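SIRV1 hypothetical protein ORF119 (Sulfolobus islandicus rudivirus 1 variant xx, PDB 2X3G) is probably a dimeric HUH-type Rep endonuclease that nicks viral DNA to start replication. Local coordinates at residues L7-S12 with L68-K73; F11-T16 with N47-S52; R38-N43 with H81-S86. All blocks are in the same frame, centred on the assembly; numbering follows the deposited sequence. Where two conformers were deposited one is given.

Contact 1. Residues L7-S12 with L68-K73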
loop_
_atom_site.group_PDB
_atom_site.type_symbol
_atom_site.label_atom_id
_atom_site.label_comp_id
_atom_site.label_asym_id
_atom_site.label_seq_id
_atom_site.Cartn_x
_atom_site.Cartn_y
_atom_site.Cartn_z
ATOM N N LEU A 7 -3.759 18.787 -2.147
ATOM C CA LEU A 7 -4.427 19.840 -2.925
ATOM C C LEU A 7 -4.161 21.237 -2.398
ATOM O O LEU A 7 -3.906 22.164 -3.157
ATOM C CB LEU A 7 -5.929 19.627 -2.930
ATOM C CG LEU A 7 -6.354 18.380 -3.680
ATOM C CD1 LEU A 7 -7.710 17.955 -3.214
ATOM C CD2 LEU A 7 -6.315 18.598 -5.199
ATOM N N ASN A 8 -4.252 21.374 -1.088
ATOM C CA ASN A 8 -3.948 22.632 -0.423
ATOM C C ASN A 8 -2.540 23.147 -0.719
ATOM O O ASN A 8 -2.362 24.315 -1.085
ATOM C CB ASN A 8 -4.202 22.532 1.086
ATOM C CG ASN A 8 -5.635 22.857 1.451
ATOM O OD1 ASN A 8 -6.275 23.677 0.794
ATOM N ND2 ASN A 8 -6.151 22.221 2.511
ATOM N N PHE A 9 -1.544 22.280 -0.590
ATOM C CA PHE A 9 -0.169 22.673 -0.864
ATOM C C PHE A 9 0.013 22.928 -2.355
ATOM O O PHE A 9 0.649 23.889 -2.754
ATOM C CB PHE A 9 0.828 21.609 -0.395
ATOM C CG PHE A 9 0.806 21.334 1.084
ATOM C CD1 PHE A 9 0.345 22.263 2.002
ATOM C CD2 PHE A 9 1.304 20.137 1.562
ATOM C CE1 PHE A 9 0.355 21.981 3.350
ATOM C CE2 PHE A 9 1.324 19.866 2.905
ATOM C CZ PHE A 9 0.842 20.772 3.798
ATOM N N HIS A 10 -0.571 22.090 -3.203
ATOM C CA HIS A 10 -0.393 22.270 -4.641
ATOM C C HIS A 10 -0.777 23.687 -5.073
ATOM O O HIS A 10 -0.116 24.296 -5.913
ATOM C CB HIS A 10 -1.265 21.285 -5.403
ATOM C CG HIS A 10 -1.016 21.276 -6.874
ATOM N ND1 HIS A 10 0.244 21.282 -7.422
ATOM C CD2 HIS A 10 -1.881 21.251 -7.917
ATOM C CE1 HIS A 10 0.149 21.255 -8.741
ATOM N NE2 HIS A 10 -1.129 21.212 -9.064
ATOM N N PHE A 11 -1.842 24.203 -4.483
ATOM C CA PHE A 11 -2.401 25.473 -4.915
ATOM C C PHE A 11 -2.033 26.631 -4.000
ATOM O O PHE A 11 -2.634 27.707 -4.102
ATOM C CB PHE A 11 -3.916 25.333 -5.076
ATOM C CG PHE A 11 -4.332 24.528 -6.263
ATOM C CD1 PHE A 11 -4.090 25.002 -7.538
ATOM C CD2 PHE A 11 -4.996 23.305 -6.116
ATOM C CE1 PHE A 11 -4.496 24.279 -8.650
ATOM C CE2 PHE A 11 -5.413 22.589 -7.217
ATOM C CZ PHE A 11 -5.157 23.065 -8.481
ATOM N N SER A 12 -1.048 26.428 -3.114
ATOM C CA SER A 12 -0.492 27.507 -2.291
ATOM C C SER A 12 1.019 27.663 -2.421
ATOM O O SER A 12 1.581 28.638 -1.936
ATOM C CB SER A 12 -0.870 27.311 -0.812
ATOM O OG SER A 12 -0.613 25.987 -0.365
ATOM N N LEU A 68 6.377 14.036 -3.921
ATOM C CA LEU A 68 5.949 15.403 -4.230
ATOM C C LEU A 68 6.649 16.385 -3.321
ATOM O O LEU A 68 6.671 16.221 -2.101
ATOM C CB LEU A 68 4.453 15.601 -4.041
ATOM C CG LEU A 68 3.541 15.030 -5.084
ATOM C CD1 LEU A 68 2.104 15.286 -4.619
ATOM C CD2 LEU A 68 3.801 15.651 -6.439
ATOM N N VAL A 69 7.235 17.397 -3.932
ATOM C CA VAL A 69 7.895 18.481 -3.203
ATOM C C VAL A 69 7.100 19.752 -3.530
ATOM O O VAL A 69 6.951 20.119 -4.688
ATOM C CB VAL A 69 9.372 18.618 -3.612
ATOM C CG1 VAL A 69 10.002 19.886 -2.998
ATOM C CG2 VAL A 69 10.181 17.364 -3.206
ATOM N N PHE A 70 6.568 20.381 -2.499
ATOM C CA PHE A 70 5.928 21.684 -2.599
ATOM C C PHE A 70 6.866 22.746 -2.041
ATOM O O PHE A 70 7.254 22.675 -0.889
ATOM C CB PHE A 70 4.669 21.667 -1.767
ATOM C CG PHE A 70 3.751 20.556 -2.118
ATOM C CD1 PHE A 70 3.774 19.357 -1.399
ATOM C CD2 PHE A 70 2.852 20.685 -3.171
ATOM C CE1 PHE A 70 2.906 18.329 -1.715
ATOM C CE2 PHE A 70 1.988 19.678 -3.476
ATOM C CZ PHE A 70 2.015 18.483 -2.754
ATOM N N THR A 71 7.178 23.745 -2.856
ATOM C CA THR A 71 8.200 24.726 -2.522
ATOM C C THR A 71 7.976 26.015 -3.320
ATOM O O THR A 71 7.389 26.008 -4.404
ATOM C CB THR A 71 9.615 24.167 -2.797
ATOM O OG1 THR A 71 10.619 25.081 -2.350
ATOM C CG2 THR A 71 9.847 23.871 -4.278
ATOM N N ASN A 72 8.475 27.110 -2.769
ATOM C CA ASN A 72 8.336 28.423 -3.394
ATOM C C ASN A 72 9.634 28.841 -4.052
ATOM O O ASN A 72 9.736 29.937 -4.605
ATOM C CB ASN A 72 7.850 29.428 -2.346
ATOM C CG ASN A 72 6.433 29.169 -1.932
ATOM O OD1 ASN A 72 5.583 28.906 -2.782
ATOM N ND2 ASN A 72 6.159 29.235 -0.647
ATOM N N LYS A 73 10.612 27.935 -4.059
ATOM C CA LYS A 73 11.915 28.210 -4.643
ATOM C C LYS A 73 12.276 27.090 -5.588
ATOM O O LYS A 73 12.216 25.938 -5.199
ATOM C CB LYS A 73 12.961 28.294 -3.538
ATOM C CG LYS A 73 14.356 28.596 -4.051
ATOM C CD LYS A 73 15.326 28.947 -2.929
ATOM C CE LYS A 73 16.772 29.041 -3.428
ATOM N NZ LYS A 73 16.896 29.717 -4.754
HETATM O O HOH W 1 3.333 29.125 0.295
#
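Phe9, on the last turn of helix 2-10, drops its CB onto the ring of Phe70 in strand 64-71. The carbon sits over the ring centre, 3.6 Å from the centroid of Phe70 and 14° off the normal, a CH-pi contact. Beyond CB the Phe9 ring extends out past the Phe70 face while keeping an edge toward it, Phe9 CD2 near Phe70 CD1, because CG stands anti to the carbonyl carbon (chi1 -61°). The two rings therefore make a T-shaped pair, the edge of Phe9 toward the face of Phe70, with planes at 65° and centroids 5.5 Å apart. At the far end of the Phe70 ring, CE2 reaches the helix backbone, 3.5 Å from His10 N, and also touches His10 CB. Past the helix end, one water donates to Ser12 O at 2.9 Å and accepts from Asn72 ND2 at 3.0 Å. Ser12 OG bonds back to Asn8 O at 2.5 Å, bracing the turn that follows the helix. The second shell holds these groups in place. His10 is clamped at both ring nitrogens, ND1 by Thr16 OG1 and NE2 by Pro96 O, while Asn72 OD1 takes the backbone N-H of Ile14. Phe9 also stacks with His49 and packs on Met118 of the second subunit. The direct touch is aromatic and apolar: Phe9 CB and ring against one face of Phe70 join helix to sheet without a direct hydrogen bond between the segments, whose polar link is the single water.

Contact 2. Residues F11-T16 with N47-S52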
loop_
_atom_site.group_PDB
_atom_site.type_symbol
_atom_site.label_atom_id
_atom_site.label_comp_id
_atom_site.label_asym_id
_atom_site.label_seq_id
_atom_site.Cartn_x
_atom_site.Cartn_y
_atom_site.Cartn_z
ATOM N N PHE A 11 -1.842 24.203 -4.483
ATOM C CA PHE A 11 -2.401 25.473 -4.915
ATOM C C PHE A 11 -2.033 26.631 -4.000
ATOM O O PHE A 11 -2.634 27.707 -4.102
ATOM C CB PHE A 11 -3.916 25.333 -5.076
ATOM C CG PHE A 11 -4.332 24.528 -6.263
ATOM C CD1 PHE A 11 -4.090 25.002 -7.538
ATOM C CD2 PHE A 11 -4.996 23.305 -6.116
ATOM C CE1 PHE A 11 -4.496 24.279 -8.650
ATOM C CE2 PHE A 11 -5.413 22.589 -7.217
ATOM C CZ PHE A 11 -5.157 23.065 -8.481
ATOM N N SER A 12 -1.048 26.428 -3.114
ATOM C CA SER A 12 -0.492 27.507 -2.291
ATOM C C SER A 12 1.019 27.663 -2.421
ATOM O O SER A 12 1.581 28.638 -1.936
ATOM C CB SER A 12 -0.870 27.311 -0.812
ATOM O OG SER A 12 -0.613 25.987 -0.365
ATOM N N TYR A 13 1.679 26.700 -3.066
ATOM C CA TYR A 13 3.109 26.771 -3.345
ATOM C C TYR A 13 3.357 26.976 -4.823
ATOM O O TYR A 13 2.656 26.416 -5.648
ATOM C CB TYR A 13 3.818 25.490 -2.844
ATOM C CG TYR A 13 3.938 25.490 -1.350
ATOM C CD1 TYR A 13 5.111 25.908 -0.722
ATOM C CD2 TYR A 13 2.871 25.158 -0.541
ATOM C CE1 TYR A 13 5.205 25.933 0.632
ATOM C CE2 TYR A 13 2.963 25.177 0.818
ATOM C CZ TYR A 13 4.134 25.586 1.412
ATOM O OH TYR A 13 4.240 25.649 2.783
ATOM N N ILE A 14 4.391 27.750 -5.158
ATOM C CA ILE A 14 4.621 28.083 -6.559
ATOM C C ILE A 14 4.948 26.821 -7.345
ATOM O O ILE A 14 4.375 26.578 -8.407
ATOM C CB ILE A 14 5.742 29.146 -6.704
ATOM C CG1 ILE A 14 5.282 30.483 -6.111
ATOM C CG2 ILE A 14 6.110 29.352 -8.155
ATOM C CD1 ILE A 14 6.422 31.437 -5.888
ATOM N N TYR A 15 5.796 25.979 -6.763
ATOM C CA TYR A 15 6.313 24.800 -7.451
ATOM C C TYR A 15 5.891 23.513 -6.764
ATOM O O TYR A 15 6.060 23.367 -5.561
ATOM C CB TYR A 15 7.834 24.849 -7.524
ATOM C CG TYR A 15 8.351 26.140 -8.110
ATOM C CD1 TYR A 15 8.224 26.382 -9.465
ATOM C CD2 TYR A 15 8.929 27.137 -7.301
ATOM C CE1 TYR A 15 8.658 27.590 -10.020
ATOM C CE2 TYR A 15 9.360 28.325 -7.838
ATOM C CZ TYR A 15 9.243 28.543 -9.198
ATOM O OH TYR A 15 9.667 29.721 -9.764
ATOM N N THR A 16 5.321 22.605 -7.553
ATOM C CA THR A 16 5.016 21.240 -7.127
ATOM C C THR A 16 5.804 20.311 -8.045
ATOM O O THR A 16 5.495 20.202 -9.235
ATOM C CB THR A 16 3.537 20.879 -7.300
ATOM O OG1 THR A 16 2.698 21.751 -6.519
ATOM C CG2 THR A 16 3.327 19.441 -6.849
ATOM N N ASN A 47 9.686 26.533 4.482
ATOM C CA ASN A 47 8.219 26.370 4.357
ATOM C C ASN A 47 7.761 25.183 3.516
ATOM O O ASN A 47 6.547 24.947 3.370
ATOM C CB ASN A 47 7.597 27.624 3.734
ATOM C CG ASN A 47 7.808 28.860 4.567
ATOM O OD1 ASN A 47 7.720 28.825 5.801
ATOM N ND2 ASN A 47 8.078 29.980 3.895
ATOM N N SER A 48 8.706 24.451 2.935
ATOM C CA SER A 48 8.404 23.388 1.995
ATOM C C SER A 48 7.703 22.229 2.672
ATOM O O SER A 48 7.788 22.078 3.904
ATOM C CB SER A 48 9.690 22.876 1.332
ATOM O OG SER A 48 10.648 22.501 2.307
ATOM N N HIS A 49 7.007 21.440 1.858
ATOM C CA HIS A 49 6.409 20.165 2.274
ATOM C C HIS A 49 6.789 19.054 1.323
ATOM O O HIS A 49 7.012 19.282 0.139
ATOM C CB HIS A 49 4.895 20.292 2.332
ATOM C CG HIS A 49 4.431 21.227 3.401
ATOM N ND1 HIS A 49 4.548 20.940 4.744
ATOM C CD2 HIS A 49 3.885 22.465 3.324
ATOM C CE1 HIS A 49 4.075 21.953 5.452
ATOM N NE2 HIS A 49 3.659 22.889 4.615
ATOM N N VAL A 50 6.888 17.845 1.848
ATOM C CA VAL A 50 7.337 16.710 1.048
ATOM C C VAL A 50 6.435 15.539 1.363
ATOM O O VAL A 50 6.226 15.207 2.533
ATOM C CB VAL A 50 8.783 16.330 1.325
ATOM C CG1 VAL A 50 9.194 15.109 0.484
ATOM C CG2 VAL A 50 9.726 17.505 1.027
ATOM N N PHE A 51 5.850 14.978 0.309
ATOM C CA PHE A 51 4.992 13.809 0.395
ATOM C C PHE A 51 5.739 12.688 -0.308
ATOM O O PHE A 51 6.231 12.892 -1.406
ATOM C CB PHE A 51 3.667 14.100 -0.293
ATOM C CG PHE A 51 2.675 12.991 -0.203
ATOM C CD1 PHE A 51 2.301 12.470 1.030
ATOM C CD2 PHE A 51 2.057 12.505 -1.340
ATOM C CE1 PHE A 51 1.382 11.448 1.114
ATOM C CE2 PHE A 51 1.119 11.498 -1.262
ATOM C CZ PHE A 51 0.783 10.959 -0.034
ATOM N N SER A 52 5.858 11.535 0.344
ATOM C CA SER A 52 6.696 10.463 -0.169
ATOM C C SER A 52 6.001 9.131 -0.063
ATOM O O SER A 52 5.235 8.896 0.877
ATOM C CB SER A 52 8.029 10.415 0.591
ATOM O OG SER A 52 7.869 9.946 1.932
HETATM O O HOH W 2 2.924 25.061 5.889
#
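Tyr13 reaches across to the loop just before strand 49-55 and gives its hydroxyl to the backbone: OH donates to Asn47 O in a very short bond of 2.5 Å. The carbonyl oxygen lies at the edge of the phenol ring, near its plane, and also comes within 3.2 Å of Tyr13 CE1. His49 flanks the hydroxyl, roughly at a right angle to the Asn47 bond, its CD2 3.2 Å from Tyr13 OH and close to Tyr13 CZ as well. The two side chains cross at about a right angle, with ring planes at 84°, and Tyr13 CE2 lies in the imidazole plane at its edge. These several approaches make the tight part. Toward solvent the contact loosens: a water in the plane of the His49 ring sits 2.6 Å from NE2 but only weakly bonds Tyr13 OH, at 3.4 Å, and the side chain of Asn47 turns away into an exposed position. The other ring nitrogen of His49, ND1, bonds OXT of Ser119 of the second subunit. In the sheet, strand 64-71 runs between strands 15-22 and 49-55, so Tyr13 bridges over its end, resting on Phe70 and Asn72, while His49 stacks on Phe9 of helix 2-10 and Val50 packs on Ile41 of helix 30-44.

Contact 3. Residues R38-N43 with H81-S86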
loop_
_atom_site.group_PDB
_atom_site.type_symbol
_atom_site.label_atom_id
_atom_site.label_comp_id
_atom_site.label_asym_id
_atom_site.label_seq_id
_atom_site.Cartn_x
_atom_site.Cartn_y
_atom_site.Cartn_z
ATOM N N ARG A 38 14.578 15.005 2.888
ATOM C CA ARG A 38 13.648 15.976 3.462
ATOM C C ARG A 38 14.397 17.136 4.090
ATOM O O ARG A 38 13.950 18.296 4.001
ATOM C CB ARG A 38 12.742 15.327 4.514
ATOM C CG ARG A 38 11.461 14.756 3.932
ATOM C CD ARG A 38 10.489 14.313 5.032
ATOM N NE ARG A 38 9.178 14.042 4.422
ATOM C CZ ARG A 38 8.830 12.882 3.883
ATOM N NH1 ARG A 38 9.675 11.854 3.879
ATOM N NH2 ARG A 38 7.634 12.761 3.318
ATOM N N SER A 39 15.520 16.812 4.722
ATOM C CA SER A 39 16.380 17.811 5.372
ATOM C C SER A 39 17.035 18.776 4.358
ATOM O O SER A 39 17.087 19.981 4.583
ATOM C CB SER A 39 17.415 17.124 6.241
ATOM O OG SER A 39 16.798 16.481 7.366
ATOM N N TYR A 40 17.513 18.231 3.250
ATOM C CA TYR A 40 17.954 19.037 2.116
ATOM C C TYR A 40 16.843 19.986 1.618
ATOM O O TYR A 40 17.066 21.169 1.427
ATOM C CB TYR A 40 18.493 18.120 1.003
ATOM C CG TYR A 40 18.260 18.607 -0.392
ATOM C CD1 TYR A 40 17.360 17.946 -1.228
ATOM C CD2 TYR A 40 18.924 19.722 -0.885
ATOM C CE1 TYR A 40 17.125 18.380 -2.517
ATOM C CE2 TYR A 40 18.675 20.182 -2.179
ATOM C CZ TYR A 40 17.760 19.501 -2.984
ATOM O OH TYR A 40 17.497 19.905 -4.282
ATOM N N ILE A 41 15.639 19.476 1.417
ATOM C CA ILE A 41 14.530 20.318 0.955
ATOM C C ILE A 41 14.143 21.372 2.013
ATOM O O ILE A 41 13.889 22.549 1.693
ATOM C CB ILE A 41 13.302 19.455 0.569
ATOM C CG1 ILE A 41 13.625 18.571 -0.659
ATOM C CG2 ILE A 41 12.066 20.328 0.325
ATOM C CD1 ILE A 41 13.836 19.314 -1.956
ATOM N N TYR A 42 14.129 20.954 3.270
ATOM C CA TYR A 42 13.946 21.899 4.378
ATOM C C TYR A 42 14.970 23.035 4.380
ATOM O O TYR A 42 14.598 24.187 4.567
ATOM C CB TYR A 42 13.987 21.189 5.722
ATOM C CG TYR A 42 13.688 22.125 6.858
ATOM C CD1 TYR A 42 12.385 22.448 7.197
ATOM C CD2 TYR A 42 14.714 22.695 7.586
ATOM C CE1 TYR A 42 12.117 23.318 8.256
ATOM C CE2 TYR A 42 14.462 23.558 8.629
ATOM C CZ TYR A 42 13.164 23.872 8.951
ATOM O OH TYR A 42 12.941 24.735 9.997
ATOM N N ASN A 43 16.243 22.719 4.160
ATOM C CA ASN A 43 17.277 23.748 4.073
ATOM C C ASN A 43 17.115 24.626 2.815
ATOM O O ASN A 43 17.428 25.814 2.840
ATOM C CB ASN A 43 18.678 23.125 4.164
ATOM C CG ASN A 43 19.007 22.619 5.567
ATOM O OD1 ASN A 43 18.289 22.901 6.529
ATOM N ND2 ASN A 43 20.130 21.906 5.700
ATOM N N HIS A 81 19.523 14.529 -7.323
ATOM C CA HIS A 81 20.293 13.324 -7.596
ATOM C C HIS A 81 21.347 13.048 -6.535
ATOM O O HIS A 81 21.584 11.895 -6.188
ATOM C CB HIS A 81 20.970 13.396 -8.968
ATOM C CG HIS A 81 20.022 13.278 -10.116
ATOM N ND1 HIS A 81 20.115 12.276 -11.057
ATOM C CD2 HIS A 81 18.979 14.052 -10.486
ATOM C CE1 HIS A 81 19.157 12.435 -11.953
ATOM N NE2 HIS A 81 18.449 13.503 -11.623
ATOM N N LYS A 82 22.001 14.100 -6.048
ATOM C CA LYS A 82 23.027 13.951 -5.003
ATOM C C LYS A 82 22.427 13.390 -3.705
ATOM O O LYS A 82 23.109 12.661 -2.959
ATOM C CB LYS A 82 23.766 15.278 -4.759
ATOM C CG LYS A 82 24.551 15.328 -3.466
ATOM C CD LYS A 82 25.669 16.354 -3.499
ATOM C CE LYS A 82 26.437 16.345 -2.176
ATOM N NZ LYS A 82 27.715 17.086 -2.277
ATOM N N HIS A 83 21.158 13.706 -3.457
ATOM C CA HIS A 83 20.470 13.225 -2.258
ATOM C C HIS A 83 19.602 12.000 -2.503
ATOM O O HIS A 83 18.701 11.696 -1.712
ATOM C CB HIS A 83 19.647 14.360 -1.653
ATOM C CG HIS A 83 20.491 15.465 -1.114
ATOM N ND1 HIS A 83 20.714 16.636 -1.804
ATOM C CD2 HIS A 83 21.195 15.563 0.035
ATOM C CE1 HIS A 83 21.504 17.417 -1.091
ATOM N NE2 HIS A 83 21.820 16.785 0.024
HETATM N N MSE A 84 19.880 11.285 -3.587
HETATM C CA MSE A 84 19.179 10.047 -3.894
HETATM C C MSE A 84 20.216 8.968 -4.141
HETATM O O MSE A 84 21.389 9.281 -4.395
HETATM C CB MSE A 84 18.239 10.229 -5.099
HETATM C CG MSE A 84 16.904 10.878 -4.770
HETATM SE SE MSE A 84 15.761 9.731 -3.646
HETATM C CE MSE A 84 15.198 11.022 -2.284
ATOM N N PRO A 85 19.808 7.687 -4.034
ATOM C CA PRO A 85 20.752 6.583 -4.191
ATOM C C PRO A 85 21.541 6.668 -5.484
ATOM O O PRO A 85 21.014 7.104 -6.507
ATOM C CB PRO A 85 19.850 5.339 -4.189
ATOM C CG PRO A 85 18.669 5.745 -3.397
ATOM C CD PRO A 85 18.445 7.198 -3.741
ATOM N N SER A 86 22.805 6.268 -5.408
ATOM C CA SER A 86 23.692 6.286 -6.549
ATOM C C SER A 86 23.112 5.460 -7.710
ATOM O O SER A 86 22.556 4.382 -7.501
ATOM C CB SER A 86 25.063 5.767 -6.131
ATOM O OG SER A 86 25.989 5.886 -7.189
#
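His83 ND1 is met from two directions: it is hydrogen-bonded to Arg79 O, one turn back in helix 77-82, and it lies against the face of Tyr40, 3.4 Å from Tyr40 CG. The bond to Arg79 ties the imidazole to the end of its own helix and so limits its rotation. Across the contact the rings form an offset stack, planes at 12° and centroids 4.2 Å apart. The displacement brings the five-membered ring over the root of the tyrosine, away from its hydroxyl: His83 ND1 and CE1 cover the CG side of the phenol, His83 CE1 lying 3.5 Å from Tyr40 CD2. Tyr40 CB in turn stands over the middle of the imidazole, 3.6 Å from its centroid and only 6° off the normal, adding a CH-pi contact to the stack. To reach this position Tyr40 takes an unusual first torsion, chi1 147°, well short of fully extended. Its flank also rests on Leu75, Arg79 and Val80. Next to this partly exposed pair, on the sheet side, the packing is apolar: Ile41 touches Leu75 and Val69, and Met84, here selenomethionine, lies on Ile33, Phe37 and Ile67. Aromatic stacking thus joins the C-terminal third of helix 30-44 to the residue just past helix 77-82; these helices form one of two helical layers flanking the antiparallel sheet, consistent with a small Rep-like fold.

How the contacts relate
Contacts 1 and 2 are practically one site, their centres about 2 Å apart; they share Phe11 and Ser12 and use adjacent strands, 64-71 and 49-55. Contact 3 lies apart, its centre about 17 Å from that of contact 1 and about 15 Å from that of contact 2. Along the chain the segments run 7-12, 11-16, 38-43, 47-52, 68-73, 81-86, so contact 3 interleaves with both others. Contacts 1 and 2 fix the end of helix 2-10 on the sheet face bearing Phe70; contact 3 joins two helices on the face bearing Val69 and Val50. Ile41 packs on both valines and Arg38 bonds Val50 O, tying helix 30-44 to the sheet, which continues into the second subunit.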